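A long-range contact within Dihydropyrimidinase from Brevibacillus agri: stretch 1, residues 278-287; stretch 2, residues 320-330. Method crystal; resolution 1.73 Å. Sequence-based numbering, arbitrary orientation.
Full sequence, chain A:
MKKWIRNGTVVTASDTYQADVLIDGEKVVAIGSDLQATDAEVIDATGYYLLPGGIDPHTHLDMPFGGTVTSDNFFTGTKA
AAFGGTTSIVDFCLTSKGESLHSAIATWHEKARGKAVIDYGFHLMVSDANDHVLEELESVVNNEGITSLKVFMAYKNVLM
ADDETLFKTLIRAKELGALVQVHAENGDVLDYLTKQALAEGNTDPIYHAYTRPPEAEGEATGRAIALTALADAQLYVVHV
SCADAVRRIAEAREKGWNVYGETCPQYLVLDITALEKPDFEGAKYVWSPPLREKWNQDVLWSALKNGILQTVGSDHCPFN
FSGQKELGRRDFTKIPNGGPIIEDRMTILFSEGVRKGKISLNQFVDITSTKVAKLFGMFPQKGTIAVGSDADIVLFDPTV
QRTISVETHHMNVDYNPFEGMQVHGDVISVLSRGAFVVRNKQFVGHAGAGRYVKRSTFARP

Stretch 1 (278-287) PDFEGAKYVW
Stretch 2 (320-330) NFSGQKELGRR

Stretch 1 opens with a type I' turn from Pro278 to Glu281, closed by Glu281 N to Pro278 O (3.0 Å); Asp279 (phi/psi 68/31) and Phe280 (72/2) both take positive phi. A 3-10 segment, 281-284, follows. Stretch 2 forms a weakly bonded helix with a wider pi-type turn about 321-325, Lys325 N reaching Asn320 O at 2.8 Å, then a 3-10 segment, 326-328. The register runs antiparallel: CA-CA distances are 7.4 Å for Phe280-Arg329, 6.3 Å for Ala283-Lys325 and 6.2 Å for Lys284-Phe321.

Phe280 (chi1 -159°, t; chi2 54°) points its CA-to-CB bond toward stretch 2. Arg329 CG sits over one face of the Phe280 ring, 3.9 Å from its centroid and 7° off the normal, and the guanidinium stacks on that ring, centres 4.7 Å apart, planes at 30°. The m, t, t course of Arg329 (chi4 -91°) also brings NE to Glu326 OE2 at 3.0 Å, a salt bridge made by the same guanidinium that stacks on Phe280. Water 1 donates to Asp279 O (2.7 Å) and accepts from Arg329 NH2 (2.7 Å), bridging the stretches. At the ring edge, Phe280 CZ is 3.4 Å from Lys325 O.

Phe321 (chi1 -176°, t; chi2 51°) starts sideways, but its end comes nearer, CE1 lying 3.3 Å from Phe280 O near the ring plane. The Phe280 and Phe321 rings are slid apart (centroids 5.8 Å, planes at 26°) and barely overlap. Lys284 (m, t, t, t) extends across Phe321: CE is 3.9 Å from the centroid, and NZ, at 5.0 Å and 21° off the normal, makes a cation-pi contact while salt-bridging Glu281 OE1 at 2.8 Å.

The CA-to-CB bond of Lys325 points toward stretch 1, and its m, m, t, t chain passes Ala283 O with CD at 3.2 Å and brings NZ to 2.9 Å from Val286 O.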

# COMPACT_ATOMS: atom_id res chain seq x y z
N PRO A 278 -5.93 -16.16 -35.49
CA PRO A 278 -5.13 -17.05 -36.35
C PRO A 278 -4.78 -16.44 -37.73
O PRO A 278 -5.21 -15.31 -38.08
CB PRO A 278 -6.05 -18.28 -36.51
CG PRO A 278 -7.45 -17.69 -36.50
CD PRO A 278 -7.38 -16.48 -35.53
N ASP A 279 -3.96 -17.16 -38.51
CA ASP A 279 -3.68 -16.75 -39.88
C ASP A 279 -2.88 -15.45 -39.87
O ASP A 279 -3.11 -14.58 -40.71
CB ASP A 279 -4.99 -16.45 -40.64
CG ASP A 279 -5.83 -17.68 -40.91
OD1 ASP A 279 -5.27 -18.72 -41.28
OD2 ASP A 279 -7.08 -17.56 -40.81
N PHE A 280 -2.06 -15.28 -38.83
CA PHE A 280 -1.22 -14.09 -38.64
C PHE A 280 -2.00 -12.84 -38.26
O PHE A 280 -1.37 -11.75 -38.11
CB PHE A 280 -0.38 -13.81 -39.90
CG PHE A 280 0.85 -12.94 -39.65
CD1 PHE A 280 1.79 -13.29 -38.69
CD2 PHE A 280 1.01 -11.74 -40.34
CE1 PHE A 280 2.94 -12.48 -38.45
CE2 PHE A 280 2.16 -10.90 -40.09
CZ PHE A 280 3.11 -11.29 -39.14
N GLU A 281 -3.33 -12.95 -38.11
CA GLU A 281 -4.16 -11.75 -37.85
C GLU A 281 -3.74 -11.05 -36.56
O GLU A 281 -3.88 -9.81 -36.43
CB GLU A 281 -5.66 -12.05 -37.78
CG GLU A 281 -6.29 -12.34 -39.12
CD GLU A 281 -6.64 -11.08 -39.93
OE1 GLU A 281 -7.34 -10.18 -39.42
OE2 GLU A 281 -6.34 -11.08 -41.14
N GLY A 282 -3.18 -11.84 -35.65
CA GLY A 282 -2.67 -11.35 -34.36
C GLY A 282 -1.64 -10.22 -34.55
O GLY A 282 -1.49 -9.37 -33.67
N ALA A 283 -0.91 -10.24 -35.68
CA ALA A 283 0.16 -9.23 -35.93
C ALA A 283 -0.43 -7.82 -36.05
O ALA A 283 0.26 -6.82 -35.79
CB ALA A 283 0.96 -9.56 -37.17
N LYS A 284 -1.70 -7.74 -36.43
CA LYS A 284 -2.41 -6.44 -36.44
C LYS A 284 -2.41 -5.75 -35.07
O LYS A 284 -2.56 -4.51 -34.99
CB LYS A 284 -3.84 -6.65 -36.87
CG LYS A 284 -3.98 -6.99 -38.36
CD LYS A 284 -5.46 -7.24 -38.72
CE LYS A 284 -5.66 -7.33 -40.22
NZ LYS A 284 -7.09 -7.66 -40.60
N TYR A 285 -2.30 -6.55 -34.00
CA TYR A 285 -2.44 -6.03 -32.63
C TYR A 285 -1.11 -5.98 -31.90
O TYR A 285 -1.08 -5.82 -30.67
CB TYR A 285 -3.44 -6.90 -31.82
CG TYR A 285 -4.81 -6.84 -32.43
CD1 TYR A 285 -5.69 -5.81 -32.07
CD2 TYR A 285 -5.18 -7.70 -33.49
CE1 TYR A 285 -6.93 -5.66 -32.71
CE2 TYR A 285 -6.43 -7.58 -34.11
CZ TYR A 285 -7.30 -6.54 -33.71
OH TYR A 285 -8.53 -6.34 -34.33
N VAL A 286 -0.01 -6.11 -32.65
CA VAL A 286 1.33 -6.09 -32.05
C VAL A 286 1.82 -4.61 -31.94
O VAL A 286 1.89 -3.92 -32.92
CB VAL A 286 2.34 -6.91 -32.91
CG1 VAL A 286 3.81 -6.56 -32.53
CG2 VAL A 286 2.05 -8.40 -32.70
N TRP A 287 1.92 -4.16 -30.70
CA TRP A 287 2.43 -2.81 -30.32
C TRP A 287 2.83 -2.96 -28.87
O TRP A 287 2.56 -4.01 -28.26
CB TRP A 287 1.34 -1.72 -30.45
CG TRP A 287 -0.01 -2.11 -29.88
CD1 TRP A 287 -0.33 -2.29 -28.57
CD2 TRP A 287 -1.24 -2.25 -30.63
NE1 TRP A 287 -1.70 -2.56 -28.45
CE2 TRP A 287 -2.27 -2.55 -29.70
CE3 TRP A 287 -1.55 -2.22 -32.01
CZ2 TRP A 287 -3.60 -2.80 -30.11
CZ3 TRP A 287 -2.87 -2.38 -32.41
CH2 TRP A 287 -3.89 -2.63 -31.46
N ASN A 320 0.90 -1.20 -42.43
CA ASN A 320 0.00 -2.10 -43.12
C ASN A 320 0.19 -3.55 -42.68
O ASN A 320 1.31 -4.02 -42.44
CB ASN A 320 0.23 -2.00 -44.63
CG ASN A 320 -0.20 -0.69 -45.18
OD1 ASN A 320 -1.39 -0.39 -45.23
ND2 ASN A 320 0.78 0.16 -45.54
N PHE A 321 -0.91 -4.28 -42.65
CA PHE A 321 -0.87 -5.70 -42.40
C PHE A 321 -0.13 -6.39 -43.54
O PHE A 321 0.78 -7.19 -43.30
CB PHE A 321 -2.29 -6.24 -42.37
CG PHE A 321 -2.36 -7.71 -42.01
CD1 PHE A 321 -1.70 -8.21 -40.91
CD2 PHE A 321 -3.08 -8.60 -42.81
CE1 PHE A 321 -1.77 -9.56 -40.56
CE2 PHE A 321 -3.17 -9.94 -42.46
CZ PHE A 321 -2.52 -10.42 -41.34
N SER A 322 -0.49 -6.06 -44.77
CA SER A 322 0.22 -6.61 -45.93
C SER A 322 1.58 -5.93 -46.09
O SER A 322 1.70 -4.67 -46.07
CB SER A 322 -0.62 -6.46 -47.20
OG SER A 322 0.14 -6.81 -48.34
N GLY A 323 2.62 -6.74 -46.24
CA GLY A 323 3.94 -6.20 -46.49
C GLY A 323 4.66 -5.83 -45.21
O GLY A 323 5.72 -6.41 -44.90
N GLN A 324 4.10 -4.88 -44.44
CA GLN A 324 4.84 -4.32 -43.34
C GLN A 324 4.73 -5.21 -42.12
O GLN A 324 5.74 -5.66 -41.60
CB GLN A 324 4.37 -2.88 -43.03
CG GLN A 324 4.78 -1.92 -44.14
CD GLN A 324 4.41 -0.50 -43.81
OE1 GLN A 324 3.22 -0.17 -43.73
NE2 GLN A 324 5.41 0.35 -43.62
N LYS A 325 3.51 -5.50 -41.65
CA LYS A 325 3.43 -6.38 -40.50
C LYS A 325 4.04 -7.76 -40.87
O LYS A 325 4.62 -8.42 -40.02
CB LYS A 325 1.98 -6.59 -40.00
CG LYS A 325 1.32 -5.34 -39.29
CD LYS A 325 1.95 -5.06 -37.91
CE LYS A 325 1.29 -3.82 -37.22
NZ LYS A 325 1.87 -3.66 -35.85
N GLU A 326 3.92 -8.12 -42.15
CA GLU A 326 4.46 -9.41 -42.66
C GLU A 326 5.97 -9.53 -42.60
O GLU A 326 6.51 -10.64 -42.65
CB GLU A 326 3.97 -9.65 -44.09
CG GLU A 326 2.45 -9.78 -44.23
CD GLU A 326 2.05 -10.24 -45.64
OE1 GLU A 326 2.17 -9.42 -46.59
OE2 GLU A 326 1.79 -11.46 -45.79
N LEU A 327 6.68 -8.43 -42.35
CA LEU A 327 8.09 -8.57 -42.06
C LEU A 327 8.30 -9.53 -40.90
O LEU A 327 9.38 -10.13 -40.75
CB LEU A 327 8.73 -7.20 -41.76
CG LEU A 327 8.75 -6.24 -42.95
CD1 LEU A 327 9.13 -4.86 -42.42
CD2 LEU A 327 9.80 -6.71 -44.01
N GLY A 328 7.27 -9.69 -40.05
CA GLY A 328 7.40 -10.56 -38.87
C GLY A 328 6.81 -11.97 -38.98
O GLY A 328 6.67 -12.67 -37.98
N ARG A 329 6.39 -12.38 -40.18
CA ARG A 329 5.97 -13.78 -40.35
C ARG A 329 7.13 -14.67 -39.92
O ARG A 329 8.28 -14.52 -40.39
CB ARG A 329 5.60 -14.05 -41.80
CG ARG A 329 4.23 -13.60 -42.16
CD ARG A 329 3.78 -14.23 -43.44
NE ARG A 329 2.51 -13.67 -43.87
CZ ARG A 329 1.33 -14.17 -43.53
NH1 ARG A 329 1.27 -15.22 -42.71
NH2 ARG A 329 0.22 -13.60 -43.98
N ARG A 330 6.82 -15.61 -39.03
CA ARG A 330 7.81 -16.54 -38.54
C ARG A 330 8.69 -16.00 -37.44
O ARG A 330 9.52 -16.73 -36.92
O HOH W 1 -2.26 -14.25 -43.29